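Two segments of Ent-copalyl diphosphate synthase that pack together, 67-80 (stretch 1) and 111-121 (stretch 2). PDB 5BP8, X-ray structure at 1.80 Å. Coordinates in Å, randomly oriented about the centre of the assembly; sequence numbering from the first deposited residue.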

ATOM      1  N   PRO A  67      10.133  10.807  -4.980  1.00 17.56           N
ATOM      2  CA  PRO A  67      11.379  11.301  -4.418  1.00 17.52           C
ATOM      3  C   PRO A  67      11.863  10.580  -3.171  1.00 17.10           C
ATOM      4  O   PRO A  67      11.257   9.584  -2.723  1.00 15.95           O
ATOM      5  N   ASP A  68      12.966  11.070  -2.614  1.00 17.67           N
ATOM      6  CA  ASP A  68      13.440  10.676  -1.279  1.00 19.18           C
ATOM      7  C   ASP A  68      13.840   9.199  -1.162  1.00 18.34           C
ATOM      8  O   ASP A  68      13.783   8.573  -0.088  1.00 18.19           O
ATOM      9  N   GLY A  69      14.217   8.616  -2.294  1.00 16.81           N
ATOM     10  CA  GLY A  69      14.642   7.248  -2.318  1.00 16.42           C
ATOM     11  C   GLY A  69      13.540   6.281  -2.691  1.00 15.39           C
ATOM     12  O   GLY A  69      13.813   5.100  -2.862  1.00 15.49           O
ATOM     13  N   TYR A  70      12.303   6.768  -2.857  1.00 14.50           N
ATOM     14  CA  TYR A  70      11.220   5.897  -3.242  1.00 14.32           C
ATOM     15  C   TYR A  70      11.433   5.489  -4.722  1.00 14.17           C
ATOM     16  O   TYR A  70      10.700   4.650  -5.251  1.00 15.32           O
ATOM     17  N   GLY A  71      12.380   6.139  -5.390  1.00 13.84           N
ATOM     18  CA  GLY A  71      12.731   5.727  -6.776  1.00 13.82           C
ATOM     19  C   GLY A  71      13.607   4.495  -6.865  1.00 13.84           C
ATOM     20  O   GLY A  71      13.742   3.888  -7.945  1.00 14.08           O
ATOM     21  N   LEU A  72      14.245   4.099  -5.767  1.00 14.09           N
ATOM     22  CA  LEU A  72      15.277   3.043  -5.859  1.00 14.94           C
ATOM     23  C   LEU A  72      14.663   1.701  -6.286  1.00 14.71           C
ATOM     24  O   LEU A  72      15.065   1.101  -7.308  1.00 13.69           O
ATOM     25  N   VAL A  73      13.659   1.230  -5.539  1.00 14.93           N
ATOM     26  CA  VAL A  73      13.062  -0.062  -5.903  1.00 14.84           C
ATOM     27  C   VAL A  73      12.423  -0.099  -7.311  1.00 14.88           C
ATOM     28  O   VAL A  73      12.716  -1.001  -8.122  1.00 14.76           O
ATOM     29  N   PRO A  74      11.559   0.883  -7.643  1.00 15.24           N
ATOM     30  CA  PRO A  74      11.001   0.781  -8.983  1.00 15.43           C
ATOM     31  C   PRO A  74      12.014   0.975 -10.130  1.00 15.09           C
ATOM     32  O   PRO A  74      11.836   0.364 -11.208  1.00 14.25           O
ATOM     33  N   THR A  75      13.059   1.763  -9.910  1.00 14.82           N
ATOM     34  CA  THR A  75      14.100   1.950 -10.939  1.00 14.98           C
ATOM     35  C   THR A  75      14.868   0.652 -11.117  1.00 14.94           C
ATOM     36  O   THR A  75      15.113   0.174 -12.265  1.00 14.68           O
ATOM     37  N   LEU A  76      15.215   0.024 -10.005  1.00 15.31           N
ATOM     38  CA  LEU A  76      15.810  -1.325 -10.074  1.00 15.70           C
ATOM     39  C   LEU A  76      14.942  -2.297 -10.880  1.00 14.80           C
ATOM     40  O   LEU A  76      15.453  -3.000 -11.760  1.00 13.76           O
ATOM     41  N   SER A  77      13.628  -2.323 -10.588  1.00 14.72           N
ATOM     42  CA  SER A  77      12.735  -3.240 -11.278  1.00 15.19           C
ATOM     43  C   SER A  77      12.660  -2.944 -12.780  1.00 14.25           C
ATOM     44  O   SER A  77      12.739  -3.847 -13.596  1.00 15.39           O
ATOM     45  N   ALA A  78      12.512  -1.666 -13.125  1.00 15.07           N
ATOM     46  CA  ALA A  78      12.427  -1.253 -14.530  1.00 15.04           C
ATOM     47  C   ALA A  78      13.703  -1.534 -15.311  1.00 15.21           C
ATOM     48  O   ALA A  78      13.664  -2.109 -16.439  1.00 15.92           O
ATOM     49  N   VAL A  79      14.837  -1.165 -14.726  1.00 15.04           N
ATOM     50  CA  VAL A  79      16.120  -1.401 -15.379  1.00 16.74           C
ATOM     51  C   VAL A  79      16.375  -2.898 -15.602  1.00 17.21           C
ATOM     52  O   VAL A  79      16.758  -3.336 -16.730  1.00 18.05           O
ATOM     53  N   GLU A  80      16.123  -3.700 -14.568  1.00 17.25           N
ATOM     54  CA  GLU A  80      16.299  -5.139 -14.716  1.00 17.53           C
ATOM     55  C   GLU A  80      15.393  -5.690 -15.829  1.00 17.03           C
ATOM     56  O   GLU A  80      15.856  -6.509 -16.669  1.00 17.01           O
ATOM     57  N   ALA A 111      20.664   6.928 -13.471  1.00 16.22           N
ATOM     58  CA  ALA A 111      19.993   7.335 -12.246  1.00 16.34           C
ATOM     59  C   ALA A 111      20.373   6.479 -11.031  1.00 16.89           C
ATOM     60  O   ALA A 111      20.497   7.005  -9.922  1.00 17.07           O
ATOM     61  N   LEU A 112      20.508   5.173 -11.227  1.00 16.60           N
ATOM     62  CA  LEU A 112      20.965   4.277 -10.160  1.00 17.40           C
ATOM     63  C   LEU A 112      22.386   4.642  -9.687  1.00 18.41           C
ATOM     64  O   LEU A 112      22.651   4.828  -8.482  1.00 17.38           O
ATOM     65  N   ARG A 113      23.287   4.761 -10.638  1.00 18.36           N
ATOM     66  CA  ARG A 113      24.691   5.055 -10.351  1.00 20.35           C
ATOM     67  C   ARG A 113      24.910   6.448  -9.799  1.00 20.15           C
ATOM     68  O   ARG A 113      25.777   6.619  -8.937  1.00 21.69           O
ATOM     69  N   ASP A 114      24.138   7.430 -10.274  1.00 18.74           N
ATOM     70  CA  ASP A 114      24.374   8.827  -9.963  1.00 20.51           C
ATOM     71  C   ASP A 114      23.707   9.296  -8.668  1.00 20.99           C
ATOM     72  O   ASP A 114      23.953  10.401  -8.235  1.00 22.38           O
ATOM     73  N   GLY A 115      22.830   8.500  -8.072  1.00 20.23           N
ATOM     74  CA  GLY A 115      22.221   8.947  -6.826  1.00 19.86           C
ATOM     75  C   GLY A 115      21.377   7.937  -6.081  1.00 18.70           C
ATOM     76  O   GLY A 115      21.353   7.933  -4.850  1.00 18.93           O
ATOM     77  N   LEU A 116      20.650   7.097  -6.794  1.00 17.77           N
ATOM     78  CA  LEU A 116      19.691   6.245  -6.108  1.00 16.97           C
ATOM     79  C   LEU A 116      20.388   5.196  -5.239  1.00 17.25           C
ATOM     80  O   LEU A 116      19.902   4.898  -4.140  1.00 18.03           O
ATOM     81  N   LEU A 117      21.465   4.598  -5.739  1.00 16.44           N
ATOM     82  CA  LEU A 117      22.103   3.489  -5.003  1.00 17.50           C
ATOM     83  C   LEU A 117      22.762   3.978  -3.715  1.00 18.74           C
ATOM     84  O   LEU A 117      22.903   3.212  -2.751  1.00 20.46           O
ATOM     85  N   ALA A 118      23.130   5.241  -3.710  1.00 19.16           N
ATOM     86  CA  ALA A 118      23.812   5.865  -2.579  1.00 23.05           C
ATOM     87  C   ALA A 118      22.913   6.724  -1.720  1.00 25.81           C
ATOM     88  O   ALA A 118      23.388   7.269  -0.699  1.00 27.00           O
ATOM     89  N   GLY A 119      21.633   6.865  -2.110  1.00 24.34           N
ATOM     90  CA  GLY A 119      20.700   7.797  -1.444  1.00 23.21           C
ATOM     91  C   GLY A 119      19.932   7.072  -0.361  1.00 22.74           C
ATOM     92  O   GLY A 119      20.265   5.918  -0.025  1.00 21.34           O
ATOM     93  N   PRO A 120      18.898   7.732   0.192  1.00 22.83           N
ATOM     94  CA  PRO A 120      18.087   7.094   1.235  1.00 23.59           C
ATOM     95  C   PRO A 120      17.355   5.887   0.711  1.00 22.02           C
ATOM     96  O   PRO A 120      17.016   5.811  -0.495  1.00 20.78           O
ATOM     97  N   VAL A 121      17.096   4.939   1.602  1.00 20.95           N
ATOM     98  CA  VAL A 121      16.333   3.764   1.237  1.00 20.44           C
ATOM     99  C   VAL A 121      15.134   3.726   2.177  1.00 21.07           C
ATOM    100  O   VAL A 121      15.278   3.390   3.343  1.00 20.49           O
TER

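At the apolar centre of the contact lies Leu72 (chi1 t, chi2 p), which loses more area to the other stretch than any other residue. Its CA-to-CB bond points sideways, but the end of the side chain comes nearer to stretch 2: CD1 of Leu72 lies 4.0 Å from CD2 of Leu112, 4.1 Å from CB of Leu116 and 4.0 Å from CD2 of Leu117, while CD2 of Leu72 meets CG2 of Val121 at 3.7 Å. Leu72 thus spans stretch 2 from Leu112 to Val121.

From the facing side, Leu112 (m, t) points toward stretch 1 and fits as a knob among Leu72, Thr75, Leu76 and Val79. Its CG is 3.7 Å from CG2 of Thr75, its CD2 is 3.8 Å from CD2 of Leu76, and its CD1 is 4.0 Å from CG2 of Val79. Val79 (t) points toward stretch 2, whereas Leu76 (m, t) starts sideways and brings its end nearer, its CD2 also standing 4.5 Å from CD2 of Leu117 (m, t). The two helices run nearly antiparallel, at 165°, with axes 10.9 Å apart at closest approach, a spacing filled mainly by leucine side chains.

Leu116 (m, t) also points in, covering the backbone at Gly71 and Leu72: its CD2 lies 3.9 Å from the backbone C of Gly71 and 3.8 Å from the backbone N of Leu72. An ideal CB on Gly71 would sit only 3.2 Å from this same CD2, so the absence of a side chain there lets the leucine lie close against the backbone.

Thr75 (m) points toward stretch 2, but its OG1 finds no hydrogen-bond partner there; it donates to O of Gly71 (2.6 Å), one turn back, and is also hydrogen-bonded elsewhere in the structure. OG1 of Thr75 approaches CD1 of Leu116 at 3.5 Å as a simple contact, and CG2 of Thr75 packs against both CG of Leu112 and, at 3.8 Å, CD1 of Leu116.

At the outer edge, backbone takes over. CA of Gly69 approaches O of Pro120 at 3.3 Å in a CA-H...O contact, and an ideal CB on Gly69 would clash with that oxygen at 2.1 Å. Nearby, O of Asp68 lies 3.8 Å from CB of Pro120. The Asp68 side chain (chi1 m) starts away from stretch 2, and its OD2 is hydrogen-bonded elsewhere in the structure. No hydrogen bond joins the two stretches; apolar packing dominates their contact.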

ATOM      1  CB  PRO A  67      11.057  12.772  -4.102  1.00 18.02           C
ATOM      2  CG  PRO A  67       9.868  13.090  -4.906  1.00 18.12           C
ATOM      3  CD  PRO A  67       9.087  11.841  -4.920  1.00 18.03           C
ATOM      4  CB  ASP A  68      12.399  11.056  -0.200  1.00 20.37           C
ATOM      5  CG  ASP A  68      12.106  12.534  -0.161  1.00 22.07           C
ATOM      6  OD1 ASP A  68      12.997  13.307  -0.518  1.00 25.05           O
ATOM      7  OD2 ASP A  68      10.983  12.934   0.194  1.00 23.19           O
ATOM      8  CB  TYR A  70       9.867   6.544  -3.056  1.00 15.33           C
ATOM      9  CG  TYR A  70       9.391   6.493  -1.608  1.00 14.94           C
ATOM     10  CD1 TYR A  70       8.738   5.378  -1.116  1.00 15.30           C
ATOM     11  CD2 TYR A  70       9.647   7.533  -0.733  1.00 16.18           C
ATOM     12  CE1 TYR A  70       8.318   5.297   0.208  1.00 15.56           C
ATOM     13  CE2 TYR A  70       9.199   7.484   0.588  1.00 15.62           C
ATOM     14  CZ  TYR A  70       8.552   6.358   1.060  1.00 15.61           C
ATOM     15  OH  TYR A  70       8.115   6.270   2.372  1.00 15.68           O
ATOM     16  CB  LEU A  72      16.028   2.897  -4.537  1.00 16.12           C
ATOM     17  CG  LEU A  72      17.044   1.737  -4.459  1.00 16.96           C
ATOM     18  CD1 LEU A  72      18.071   1.829  -5.571  1.00 18.08           C
ATOM     19  CD2 LEU A  72      17.708   1.719  -3.098  1.00 17.97           C
ATOM     20  CB  VAL A  73      12.084  -0.544  -4.827  1.00 15.59           C
ATOM     21  CG1 VAL A  73      11.218  -1.669  -5.346  1.00 15.10           C
ATOM     22  CG2 VAL A  73      12.865  -0.936  -3.567  1.00 16.38           C
ATOM     23  CB  PRO A  74       9.924   1.870  -8.999  1.00 15.72           C
ATOM     24  CG  PRO A  74      10.307   2.806  -7.924  1.00 15.81           C
ATOM     25  CD  PRO A  74      10.959   1.965  -6.878  1.00 15.74           C
ATOM     26  CB  THR A  75      15.027   3.142 -10.619  1.00 15.21           C
ATOM     27  OG1 THR A  75      14.253   4.335 -10.500  1.00 14.56           O
ATOM     28  CG2 THR A  75      16.066   3.319 -11.737  1.00 16.00           C
ATOM     29  CB  LEU A  76      16.097  -1.896  -8.687  1.00 16.04           C
ATOM     30  CG  LEU A  76      17.280  -1.263  -7.923  1.00 16.92           C
ATOM     31  CD1 LEU A  76      17.199  -1.755  -6.489  1.00 17.20           C
ATOM     32  CD2 LEU A  76      18.610  -1.587  -8.592  1.00 17.49           C
ATOM     33  CB  SER A  77      11.337  -3.179 -10.676  1.00 15.17           C
ATOM     34  OG  SER A  77      10.544  -4.244 -11.170  1.00 15.02           O
ATOM     35  CB  ALA A  78      12.071   0.225 -14.616  1.00 14.96           C
ATOM     36  CB  VAL A  79      17.272  -0.721 -14.609  1.00 16.76           C
ATOM     37  CG1 VAL A  79      18.637  -1.197 -15.094  1.00 17.61           C
ATOM     38  CG2 VAL A  79      17.142   0.792 -14.696  1.00 16.76           C
ATOM     39  CB  GLU A  80      16.050  -5.868 -13.396  1.00 17.92           C
ATOM     40  CG  GLU A  80      16.591  -7.299 -13.380  1.00 19.32           C
ATOM     41  CD  GLU A  80      15.712  -8.303 -14.089  1.00 19.60           C
ATOM     42  OE1 GLU A  80      14.463  -8.104 -14.166  1.00 19.86           O
ATOM     43  OE2 GLU A  80      16.272  -9.314 -14.595  1.00 21.46           O
ATOM     44  CB  ALA A 111      18.466   7.367 -12.432  1.00 16.31           C
ATOM     45  CB  LEU A 112      20.924   2.822 -10.615  1.00 17.42           C
ATOM     46  CG  LEU A 112      19.519   2.232 -10.794  1.00 17.28           C
ATOM     47  CD1 LEU A 112      19.588   0.900 -11.532  1.00 17.51           C
ATOM     48  CD2 LEU A 112      18.853   2.061  -9.445  1.00 17.84           C
ATOM     49  CB  ARG A 113      25.511   4.869 -11.632  1.00 22.45           C
ATOM     50  CG  ARG A 113      27.035   4.880 -11.466  1.00 25.42           C
ATOM     51  CD  ARG A 113      27.649   3.989 -12.557  1.00 28.95           C
ATOM     52  NE  ARG A 113      29.113   4.108 -12.690  1.00 32.69           N
ATOM     53  CZ  ARG A 113      29.741   5.027 -13.436  1.00 34.00           C
ATOM     54  NH1 ARG A 113      29.056   5.947 -14.109  1.00 34.88           N
ATOM     55  NH2 ARG A 113      31.067   5.029 -13.502  1.00 34.84           N
ATOM     56  CB  ASP A 114      23.939   9.748 -11.102  1.00 21.55           C
ATOM     57  CG  ASP A 114      24.789   9.575 -12.372  1.00 22.42           C
ATOM     58  OD1 ASP A 114      25.862   8.916 -12.323  1.00 24.00           O
ATOM     59  OD2 ASP A 114      24.353  10.101 -13.429  1.00 25.15           O
ATOM     60  CB  LEU A 116      18.728   5.559  -7.073  1.00 17.05           C
ATOM     61  CG  LEU A 116      17.677   6.455  -7.743  1.00 16.84           C
ATOM     62  CD1 LEU A 116      17.087   5.682  -8.931  1.00 16.83           C
ATOM     63  CD2 LEU A 116      16.584   6.939  -6.820  1.00 17.50           C
ATOM     64  CB  LEU A 117      23.101   2.748  -5.871  1.00 17.79           C
ATOM     65  CG  LEU A 117      22.402   1.832  -6.891  1.00 17.69           C
ATOM     66  CD1 LEU A 117      23.426   1.474  -7.935  1.00 18.70           C
ATOM     67  CD2 LEU A 117      21.758   0.589  -6.286  1.00 17.65           C
ATOM     68  CB  ALA A 118      24.952   6.730  -3.095  1.00 24.61           C
ATOM     69  CB  PRO A 120      17.084   8.188   1.672  1.00 24.75           C
ATOM     70  CG  PRO A 120      17.341   9.380   0.830  1.00 25.13           C
ATOM     71  CD  PRO A 120      18.383   9.063  -0.205  1.00 23.41           C
ATOM     72  CB  VAL A 121      17.144   2.461   1.333  1.00 21.19           C
ATOM     73  CG1 VAL A 121      16.264   1.259   0.955  1.00 22.59           C
ATOM     74  CG2 VAL A 121      18.402   2.517   0.449  1.00 22.11           C
TER